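Local coordinates for protein 2-Keto-3-deoxy-(6-phospho-)gluconate aldolase (Thermoproteus tenax, PDB 2R91) that is an aldolase of the dihydrodipicolinate synthetase family, a TIM-barrel protein with four copies of the chain in its assembly, at residues M1-P6 and D191-S196; I68-S73 and A95-Y100; F126-P131 and K153-S158; G135-A140 and L163-Y168. One frame throughout, in Å; residues are numbered along the deposited sequence.

Interaction 1: residues M1-P6 and D191-S196; sequences MEIVAP and DGVVAS
Met1 turns its thioether away from residues 191-196, but its CA donates a CH...O contact to Asp191 O. Glu2 N meets the same oxygen at 3.0 Å, nearly straight (169° at the hydrogen) and in the carbonyl plane on a lone pair. In return Glu2 O takes the N-H of Val193, 3.0 Å from its N, while lying close against the bare CA of Gly192; the Glu2 carboxylate reaches elsewhere, to Arg66 and Tyr175. Ile3 and Val193 share the outer face, Ile3 under helix 202-213 and Val193 under helix 182-187, with Ile3 CG1 4.4 Å from Val193 CG2. These parallel bridges join the first and last strands, 2-6 and 192-193, and so close the eight-stranded TIM barrel. Val4 N donates to Val193 O at 2.8 Å, almost along the C=O axis. On the inner face the Val4 and Val194 side chains run alongside each other, Val4 CB 3.5 Å from Val194 CG2. Beyond this the strands part and a water bridges them: it donates to Val4 O at 2.7 Å and accepts from Ala195 N at 2.5 Å. Pro6, without an N-H, brings its ring against residues 194-196, CD 3.1 Å from Ala195 O.

Interaction 2: residues I68-S73 and A95-Y100; sequences IVQVAS and ASLPPY
Packing is tightest where strands 67-70 and 93-96 run parallel round Ala95. Its N donates to Val69 O at 2.8 Å, from 36° above the carbonyl plane, whereas its O receives Val71 N at 2.8 Å nearly along the C=O axis. The Ala95 methyl lies 4.0 Å from Ile68 CG2. Past this bridge a bend at Gln70 chi2 (74°) turns the amide across to residues 95-100, so that OE1 holds two backbone groups: Leu97 N comes in the amide plane on a lone pair, 3.2 Å away, and Ala72 N from above that plane, 3.1 Å away. Farther on the polar contact is indirect. Ala72 CB touches the edge of the Tyr100 ring, in its plane, at 3.9 Å from CE2, but the two residues' polar atoms meet through a water that donates to Ala72 O at 2.9 Å and sits 3.2 Å from Tyr100 OH. That ring also stacks edge-to-face with Tyr101 of a second subunit. The helix of this beta-alpha-beta crossover, 76-88, lies between the two segments in sequence. Two N-H donors on one atom identify OE1 as the amide oxygen and fix its rotation, so a side chain continues the strand pairing where the backbones diverge.

Interaction 3: residues F126-P131 and K153-S158; sequences FLYNYP and KDTNES. With SO4 (sulfate ion), chain E.
Tyr128 and Lys153 rise side by side from paired positions on neighbouring parallel strands, each with CG anti to its backbone N. The lysine chain runs extended along the tyrosine as far as CE, then bends at chi4, its CD 3.3 Å from Tyr128 CD1, and both tips arrive at one sulfate ion. Tyr128 OH donates to sulfate O1 at a very short 2.5 Å. Lys153 NZ and Thr155 OG1 also donate to this oxygen, although they crowd each other in the model and their places are less sure; Thr42 bonds the ion too. Thr155 CG2, anti to the backbone N, sits over the face of the Tyr130 ring, 3.6 Å from the centroid and 6° off the normal, a CH-pi contact. On the opposite face of the sheet Asn129 and Asp154 lie alongside each other, amide and carboxylate planes 34° apart. Asp154 OD1 accepts Asn156 ND2 at 3.3 Å, and its OD2 is held by Thr162 and His161. Asn156 OD1 takes Ser158 N at 2.9 Å, an Asx turn. Backbone hydrogen bonds join the strands: Lys153 N to Leu127 O, Asn129 N to Lys153 O and Thr155 N to Asn129 O, each 2.8 Å. The sulfate-binding groups face inward at the C-terminal strand ends, where TIM-barrel enzymes carry their active sites; the sulfate, probably from the crystallisation liquor, is consistent with a pocket there.

Interaction 4: residues G135-A140 and L163-Y168; sequences GRDVDA and LAYKRY
The Tyr165 ring receives Val138 O at its edge, in plane, and has Ala140 N obliquely by CE1, 3.5 Å away. The backbone carbon of Ala140 lies over one face of the Tyr168 ring, and Ala164 O is in plane at that ring's edge. Tyr168 CE1 itself stands 3.7 Å above the centre of the Arg167 guanidinium. With CG anti to its carbonyl carbon (chi1 -63°), Tyr165 extends from helix 159-168 to the loop, where its OH donates to Val138 O at 2.6 Å from 27° above the carbonyl plane. Asp137 points tip to tip at this hydroxyl, planes 86° apart, but its OD1 stays 4.2 Å from Tyr165 OH and its OD2 bonds His161 instead. The Ala140 methyl touches Ala164 and both tyrosines: CB is 3.3 Å from Ala164 O, 3.8 Å from Ala164 CB and 3.7 Å from Tyr168 CD1. Tyr168 OH and the Arg167 guanidinium continue outward to Glu232 of a third subunit. Asp139, just before Ala140, caps Ala142 N through OD1. An N-capped helix start set by its first residue, Ala140, against a neighbouring helix, here 140-146 on 159-168, belongs to the outer helical layer of the TIM barrel.

In the fold
Interactions 1, 2 and 3 lie on one barrel sheet, and interaction 4 lies in the layer outside it. Interactions 2 and 3 join directly, strands 93-96 and 125-129 being neighbours with Ser96 O 2.9 Å from Tyr128 N. Farther round the barrel, interaction 1 has its centre 12 Å from that of interaction 3 and touches it, and both border the sulfate site: the Pro6 side chain is about 3 Å from the ion at its nearest atom. Interaction 4, centred 8 Å from interaction 3, backs it from outside, Leu127 CD2 lying 3.4 Å from Val138 O. It also reaches interaction 2, where Pro99 O is 2.8 Å from Arg136 NH1, a probable hydrogen bond.

Interaction 1: residues M1-P6 and D191-S196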
# COMPACT_ATOMS: atom_id res chain seq x y z
N MET A 1 17.35 28.88 8.49
CA MET A 1 16.90 27.62 7.79
C MET A 1 17.19 27.73 6.30
O MET A 1 17.05 28.81 5.71
CB MET A 1 15.40 27.35 8.05
CG MET A 1 15.08 27.09 9.54
SD MET A 1 13.31 26.91 9.83
CE MET A 1 12.74 28.57 9.54
N GLU A 2 17.64 26.62 5.72
CA GLU A 2 18.19 26.60 4.37
C GLU A 2 17.20 26.21 3.29
O GLU A 2 16.34 25.38 3.50
CB GLU A 2 19.40 25.64 4.33
CG GLU A 2 20.58 26.21 5.14
CD GLU A 2 21.61 25.15 5.51
OE1 GLU A 2 21.35 23.95 5.32
OE2 GLU A 2 22.70 25.52 5.98
N ILE A 3 17.37 26.83 2.13
CA ILE A 3 16.72 26.39 0.92
C ILE A 3 17.78 25.60 0.14
O ILE A 3 18.82 26.15 -0.26
CB ILE A 3 16.22 27.59 0.12
CG1 ILE A 3 15.09 28.28 0.92
CG2 ILE A 3 15.70 27.11 -1.28
CD1 ILE A 3 14.61 29.65 0.39
N VAL A 4 17.52 24.31 -0.02
CA VAL A 4 18.47 23.45 -0.75
C VAL A 4 17.82 23.07 -2.06
O VAL A 4 16.68 22.59 -2.09
CB VAL A 4 18.79 22.17 0.06
CG1 VAL A 4 19.83 21.28 -0.69
CG2 VAL A 4 19.23 22.47 1.48
N ALA A 5 18.50 23.30 -3.17
CA ALA A 5 17.94 22.93 -4.46
C ALA A 5 18.43 21.55 -4.92
O ALA A 5 19.63 21.38 -5.13
CB ALA A 5 18.28 23.97 -5.49
N PRO A 6 17.50 20.58 -5.12
CA PRO A 6 17.87 19.31 -5.76
C PRO A 6 17.86 19.65 -7.24
O PRO A 6 16.82 19.57 -7.93
CB PRO A 6 16.73 18.35 -5.33
CG PRO A 6 15.48 19.30 -5.25
CD PRO A 6 16.04 20.68 -4.83
N ASP A 191 15.67 21.97 9.70
CA ASP A 191 16.84 22.74 9.32
C ASP A 191 16.69 23.37 7.95
O ASP A 191 17.44 24.25 7.58
CB ASP A 191 18.06 21.85 9.40
CG ASP A 191 18.31 21.42 10.80
OD1 ASP A 191 18.83 22.25 11.56
OD2 ASP A 191 17.91 20.31 11.16
N GLY A 192 15.73 22.89 7.16
CA GLY A 192 15.53 23.46 5.85
C GLY A 192 14.64 22.60 4.99
O GLY A 192 14.01 21.61 5.47
N VAL A 193 14.56 22.98 3.73
CA VAL A 193 13.81 22.22 2.73
C VAL A 193 14.75 21.85 1.60
O VAL A 193 15.67 22.60 1.29
CB VAL A 193 12.60 23.05 2.15
CG1 VAL A 193 11.61 23.41 3.29
CG2 VAL A 193 13.06 24.36 1.45
N VAL A 194 14.48 20.71 0.97
CA VAL A 194 15.14 20.37 -0.28
C VAL A 194 14.07 20.09 -1.33
O VAL A 194 13.85 18.96 -1.74
CB VAL A 194 16.07 19.11 -0.14
CG1 VAL A 194 16.89 18.89 -1.43
CG2 VAL A 194 17.02 19.25 1.03
N ALA A 195 13.42 21.13 -1.80
CA ALA A 195 12.28 20.99 -2.69
C ALA A 195 12.63 21.23 -4.16
O ALA A 195 13.34 22.19 -4.50
CB ALA A 195 11.12 21.94 -2.20
N SER A 196 12.08 20.40 -5.04
CA SER A 196 12.30 20.52 -6.49
C SER A 196 11.97 21.90 -7.05
O SER A 196 12.60 22.35 -8.01
CB SER A 196 11.48 19.45 -7.23
OG SER A 196 10.08 19.75 -7.17
O HOH W 1 14.16 23.55 -1.79

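Interaction 2: residues I68-S73 and A95-Y100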
# COMPACT_ATOMS: atom_id res chain seq x y z
N ILE A 68 26.09 19.55 -1.88
CA ILE A 68 26.01 18.18 -1.37
C ILE A 68 25.81 17.27 -2.57
O ILE A 68 24.97 17.56 -3.43
CB ILE A 68 24.82 18.00 -0.38
CG1 ILE A 68 25.00 18.90 0.85
CG2 ILE A 68 24.61 16.51 0.00
CD1 ILE A 68 23.72 18.92 1.81
N VAL A 69 26.56 16.18 -2.65
CA VAL A 69 26.47 15.27 -3.79
C VAL A 69 25.80 13.95 -3.38
O VAL A 69 26.21 13.30 -2.40
CB VAL A 69 27.89 15.00 -4.44
CG1 VAL A 69 27.76 14.11 -5.67
CG2 VAL A 69 28.57 16.33 -4.82
N GLN A 70 24.77 13.58 -4.14
CA GLN A 70 24.04 12.31 -4.02
C GLN A 70 24.87 11.22 -4.72
O GLN A 70 25.12 11.34 -5.91
CB GLN A 70 22.67 12.39 -4.75
CG GLN A 70 22.18 10.95 -5.34
CD GLN A 70 21.81 10.35 -4.16
OE1 GLN A 70 21.99 9.18 -3.86
NE2 GLN A 70 21.46 11.30 -3.29
N VAL A 71 25.24 10.17 -4.00
CA VAL A 71 26.23 9.21 -4.56
C VAL A 71 25.73 7.77 -4.84
O VAL A 71 26.51 6.91 -5.30
CB VAL A 71 27.49 9.16 -3.65
CG1 VAL A 71 28.11 10.56 -3.51
CG2 VAL A 71 27.17 8.53 -2.27
N ALA A 72 24.45 7.48 -4.60
CA ALA A 72 24.01 6.09 -4.64
C ALA A 72 24.28 5.43 -6.00
O ALA A 72 24.12 6.03 -7.05
CB ALA A 72 22.53 5.96 -4.33
N SER A 73 24.64 4.16 -5.94
CA SER A 73 24.74 3.33 -7.14
C SER A 73 24.37 1.92 -6.75
O SER A 73 24.65 1.51 -5.64
CB SER A 73 26.17 3.34 -7.68
OG SER A 73 26.24 2.47 -8.81
N ALA A 95 25.40 12.54 0.15
CA ALA A 95 24.15 11.92 0.57
C ALA A 95 23.99 10.63 -0.20
O ALA A 95 24.55 10.49 -1.28
CB ALA A 95 22.96 12.85 0.31
N SER A 96 23.20 9.70 0.33
CA SER A 96 22.82 8.52 -0.46
C SER A 96 21.40 8.07 -0.19
O SER A 96 20.96 8.01 0.97
CB SER A 96 23.79 7.32 -0.23
OG SER A 96 23.48 6.29 -1.17
N LEU A 97 20.68 7.75 -1.26
CA LEU A 97 19.52 6.89 -1.17
C LEU A 97 19.98 5.60 -0.50
O LEU A 97 21.15 5.20 -0.65
CB LEU A 97 19.02 6.55 -2.58
CG LEU A 97 18.47 7.71 -3.43
CD1 LEU A 97 18.37 7.34 -4.91
CD2 LEU A 97 17.07 8.14 -2.92
N PRO A 98 19.05 4.91 0.19
CA PRO A 98 19.31 3.52 0.54
C PRO A 98 19.35 2.69 -0.76
O PRO A 98 18.78 3.10 -1.76
CB PRO A 98 18.04 3.10 1.32
CG PRO A 98 17.34 4.42 1.74
CD PRO A 98 17.71 5.37 0.62
N PRO A 99 19.98 1.52 -0.72
CA PRO A 99 19.87 0.63 -1.89
C PRO A 99 18.40 0.54 -2.35
O PRO A 99 17.52 0.28 -1.53
CB PRO A 99 20.36 -0.72 -1.34
CG PRO A 99 21.49 -0.27 -0.31
CD PRO A 99 20.81 0.96 0.36
N TYR A 100 18.16 0.78 -3.64
CA TYR A 100 16.81 0.81 -4.20
C TYR A 100 16.61 -0.33 -5.23
O TYR A 100 17.47 -1.21 -5.38
CB TYR A 100 16.54 2.19 -4.84
CG TYR A 100 17.67 2.67 -5.78
CD1 TYR A 100 17.63 2.38 -7.14
CD2 TYR A 100 18.74 3.43 -5.30
CE1 TYR A 100 18.66 2.81 -8.01
CE2 TYR A 100 19.76 3.86 -6.15
CZ TYR A 100 19.71 3.54 -7.50
OH TYR A 100 20.70 3.98 -8.35
O HOH W 2 23.03 5.66 -9.74

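Interaction 3: residues F126-P131 and K153-S158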
# COMPACT_ATOMS: atom_id res chain seq x y z
N PHE A 126 24.86 12.08 4.60
CA PHE A 126 23.40 12.28 4.80
C PHE A 126 22.65 11.07 4.32
O PHE A 126 22.98 10.49 3.26
CB PHE A 126 22.89 13.46 3.96
CG PHE A 126 23.15 14.82 4.56
CD1 PHE A 126 24.36 15.13 5.17
CD2 PHE A 126 22.18 15.80 4.49
CE1 PHE A 126 24.58 16.40 5.72
CE2 PHE A 126 22.40 17.08 5.03
CZ PHE A 126 23.59 17.38 5.62
N LEU A 127 21.61 10.69 5.06
CA LEU A 127 20.64 9.76 4.52
C LEU A 127 19.69 10.55 3.61
O LEU A 127 19.18 11.60 4.00
CB LEU A 127 19.89 9.06 5.66
CG LEU A 127 18.56 8.39 5.26
CD1 LEU A 127 18.72 7.16 4.36
CD2 LEU A 127 17.73 8.09 6.53
N TYR A 128 19.49 10.08 2.39
CA TYR A 128 18.49 10.63 1.49
C TYR A 128 17.40 9.57 1.37
O TYR A 128 17.54 8.56 0.66
CB TYR A 128 19.11 10.99 0.12
CG TYR A 128 18.14 11.40 -1.00
CD1 TYR A 128 16.88 11.99 -0.73
CD2 TYR A 128 18.51 11.24 -2.33
CE1 TYR A 128 16.02 12.35 -1.78
CE2 TYR A 128 17.68 11.59 -3.37
CZ TYR A 128 16.44 12.16 -3.11
OH TYR A 128 15.66 12.49 -4.18
N ASN A 129 16.31 9.81 2.11
CA ASN A 129 15.22 8.87 2.25
C ASN A 129 14.08 9.29 1.31
O ASN A 129 13.73 10.47 1.25
CB ASN A 129 14.78 8.85 3.73
CG ASN A 129 13.81 7.71 4.07
OD1 ASN A 129 12.67 7.95 4.49
ND2 ASN A 129 14.27 6.49 3.93
N TYR A 130 13.54 8.35 0.54
CA TYR A 130 12.51 8.65 -0.44
C TYR A 130 11.74 7.36 -0.69
O TYR A 130 11.88 6.71 -1.73
CB TYR A 130 13.13 9.18 -1.74
CG TYR A 130 12.16 9.79 -2.73
CD1 TYR A 130 10.77 9.62 -2.59
CD2 TYR A 130 12.62 10.52 -3.82
CE1 TYR A 130 9.88 10.16 -3.53
CE2 TYR A 130 11.74 11.09 -4.73
CZ TYR A 130 10.39 10.89 -4.59
OH TYR A 130 9.53 11.45 -5.48
N PRO A 131 10.94 6.95 0.31
CA PRO A 131 10.32 5.60 0.22
C PRO A 131 9.48 5.32 -1.01
O PRO A 131 9.53 4.19 -1.51
CB PRO A 131 9.49 5.47 1.51
CG PRO A 131 10.03 6.53 2.43
CD PRO A 131 10.66 7.63 1.59
N LYS A 153 17.73 13.94 4.35
CA LYS A 153 16.77 14.57 3.45
C LYS A 153 15.67 13.57 3.30
O LYS A 153 15.91 12.47 2.83
CB LYS A 153 17.36 14.87 2.08
CG LYS A 153 16.27 15.28 1.01
CD LYS A 153 16.86 15.31 -0.42
CE LYS A 153 15.91 15.73 -1.59
NZ LYS A 153 14.41 15.73 -1.36
N ASP A 154 14.45 13.93 3.74
CA ASP A 154 13.32 13.00 3.76
C ASP A 154 12.30 13.51 2.75
O ASP A 154 11.58 14.51 3.00
CB ASP A 154 12.76 12.91 5.19
CG ASP A 154 11.77 11.73 5.38
OD1 ASP A 154 11.85 10.73 4.66
OD2 ASP A 154 10.88 11.84 6.28
N THR A 155 12.28 12.89 1.57
CA THR A 155 11.32 13.28 0.54
C THR A 155 10.10 12.42 0.82
O THR A 155 10.03 11.26 0.46
CB THR A 155 11.86 13.10 -0.92
OG1 THR A 155 12.94 14.02 -1.12
CG2 THR A 155 10.77 13.47 -1.94
N ASN A 156 9.14 13.02 1.54
CA ASN A 156 8.14 12.26 2.26
C ASN A 156 6.94 13.17 2.59
O ASN A 156 7.15 14.28 3.08
CB ASN A 156 8.77 11.78 3.57
CG ASN A 156 8.03 10.61 4.20
OD1 ASN A 156 6.79 10.58 4.26
ND2 ASN A 156 8.79 9.61 4.63
N GLU A 157 5.72 12.70 2.34
CA GLU A 157 4.52 13.48 2.67
C GLU A 157 4.23 13.50 4.17
O GLU A 157 3.46 14.34 4.64
CB GLU A 157 3.27 12.95 1.93
CG GLU A 157 3.30 13.07 0.41
CD GLU A 157 3.31 14.52 -0.13
OE1 GLU A 157 2.70 15.46 0.48
OE2 GLU A 157 3.91 14.69 -1.22
N SER A 158 4.83 12.57 4.92
CA SER A 158 4.60 12.54 6.36
C SER A 158 5.58 13.47 7.14
O SER A 158 6.74 13.11 7.36
CB SER A 158 4.65 11.10 6.86
OG SER A 158 4.70 11.07 8.28
S SO4 E . 14.08 15.28 -4.86
O1 SO4 E . 13.98 14.24 -3.79
O2 SO4 E . 13.75 16.55 -4.17
O3 SO4 E . 15.29 15.31 -5.65
O4 SO4 E . 13.06 15.06 -5.92

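Interaction 4: residues G135-A140 and L163-Y168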
# COMPACT_ATOMS: atom_id res chain seq x y z
N GLY A 135 11.45 2.25 -2.51
CA GLY A 135 10.73 1.01 -2.25
C GLY A 135 10.98 0.49 -0.84
O GLY A 135 10.53 -0.59 -0.49
N ARG A 136 11.76 1.24 -0.06
CA ARG A 136 11.95 0.95 1.37
C ARG A 136 12.15 2.26 2.10
O ARG A 136 12.48 3.29 1.51
CB ARG A 136 13.16 -0.01 1.66
CG ARG A 136 14.52 0.42 1.04
CD ARG A 136 15.67 -0.56 1.35
NE ARG A 136 15.26 -1.94 1.07
CZ ARG A 136 15.25 -2.52 -0.13
NH1 ARG A 136 15.73 -1.89 -1.23
NH2 ARG A 136 14.78 -3.77 -0.22
N ASP A 137 12.03 2.19 3.41
CA ASP A 137 12.18 3.34 4.31
C ASP A 137 13.33 3.06 5.27
O ASP A 137 13.43 1.96 5.81
CB ASP A 137 10.87 3.48 5.13
CG ASP A 137 10.86 4.70 6.06
OD1 ASP A 137 11.49 5.71 5.75
OD2 ASP A 137 10.20 4.62 7.11
N VAL A 138 14.20 4.04 5.48
CA VAL A 138 15.14 4.01 6.59
C VAL A 138 14.68 5.09 7.58
O VAL A 138 14.98 6.28 7.40
CB VAL A 138 16.58 4.24 6.11
CG1 VAL A 138 17.54 4.28 7.30
CG2 VAL A 138 16.99 3.08 5.14
N ASP A 139 13.88 4.67 8.57
CA ASP A 139 13.20 5.64 9.45
C ASP A 139 14.17 6.19 10.51
O ASP A 139 15.35 5.82 10.51
CB ASP A 139 11.87 5.07 10.04
CG ASP A 139 12.06 3.95 11.08
OD1 ASP A 139 13.20 3.63 11.44
OD2 ASP A 139 11.04 3.40 11.55
N ALA A 140 13.70 7.09 11.37
CA ALA A 140 14.59 7.74 12.33
C ALA A 140 15.35 6.74 13.22
O ALA A 140 16.57 6.88 13.44
CB ALA A 140 13.80 8.75 13.20
N LEU A 163 10.17 14.85 11.17
CA LEU A 163 10.44 15.38 12.50
C LEU A 163 11.09 14.33 13.39
O LEU A 163 11.94 14.63 14.20
CB LEU A 163 9.13 15.90 13.16
CG LEU A 163 8.73 17.33 12.75
CD1 LEU A 163 7.23 17.60 13.02
CD2 LEU A 163 9.61 18.36 13.47
N ALA A 164 10.68 13.08 13.24
CA ALA A 164 11.25 12.02 14.06
C ALA A 164 12.79 11.92 13.93
O ALA A 164 13.45 11.53 14.89
CB ALA A 164 10.59 10.67 13.74
N TYR A 165 13.37 12.31 12.79
CA TYR A 165 14.85 12.30 12.69
C TYR A 165 15.48 13.32 13.62
O TYR A 165 16.55 13.08 14.18
CB TYR A 165 15.34 12.56 11.26
CG TYR A 165 14.93 11.52 10.25
CD1 TYR A 165 15.62 10.30 10.16
CD2 TYR A 165 13.91 11.76 9.35
CE1 TYR A 165 15.28 9.35 9.23
CE2 TYR A 165 13.55 10.81 8.40
CZ TYR A 165 14.25 9.60 8.35
OH TYR A 165 13.90 8.66 7.43
N LYS A 166 14.83 14.46 13.77
CA LYS A 166 15.29 15.48 14.70
C LYS A 166 15.22 14.95 16.15
O LYS A 166 16.03 15.28 16.98
CB LYS A 166 14.41 16.71 14.54
CG LYS A 166 15.07 18.00 14.84
CD LYS A 166 15.40 18.69 13.53
CE LYS A 166 16.74 19.42 13.65
NZ LYS A 166 16.51 20.63 14.39
N ARG A 167 14.23 14.12 16.42
CA ARG A 167 14.07 13.53 17.75
C ARG A 167 15.16 12.51 18.05
O ARG A 167 15.76 12.53 19.14
CB ARG A 167 12.68 12.91 17.86
CG ARG A 167 12.34 12.28 19.20
CD ARG A 167 10.98 11.60 19.08
NE ARG A 167 10.94 10.39 19.88
CZ ARG A 167 10.20 9.33 19.61
NH1 ARG A 167 9.44 9.27 18.51
NH2 ARG A 167 10.24 8.32 20.45
N TYR A 168 15.42 11.61 17.10
CA TYR A 168 16.42 10.55 17.32
C TYR A 168 17.84 10.98 17.05
O TYR A 168 18.78 10.38 17.59
CB TYR A 168 16.12 9.32 16.44
CG TYR A 168 15.04 8.39 16.98
CD1 TYR A 168 13.70 8.70 16.85
CD2 TYR A 168 15.37 7.21 17.62
CE1 TYR A 168 12.72 7.87 17.33
CE2 TYR A 168 14.40 6.36 18.11
CZ TYR A 168 13.06 6.71 17.96
OH TYR A 168 12.08 5.87 18.43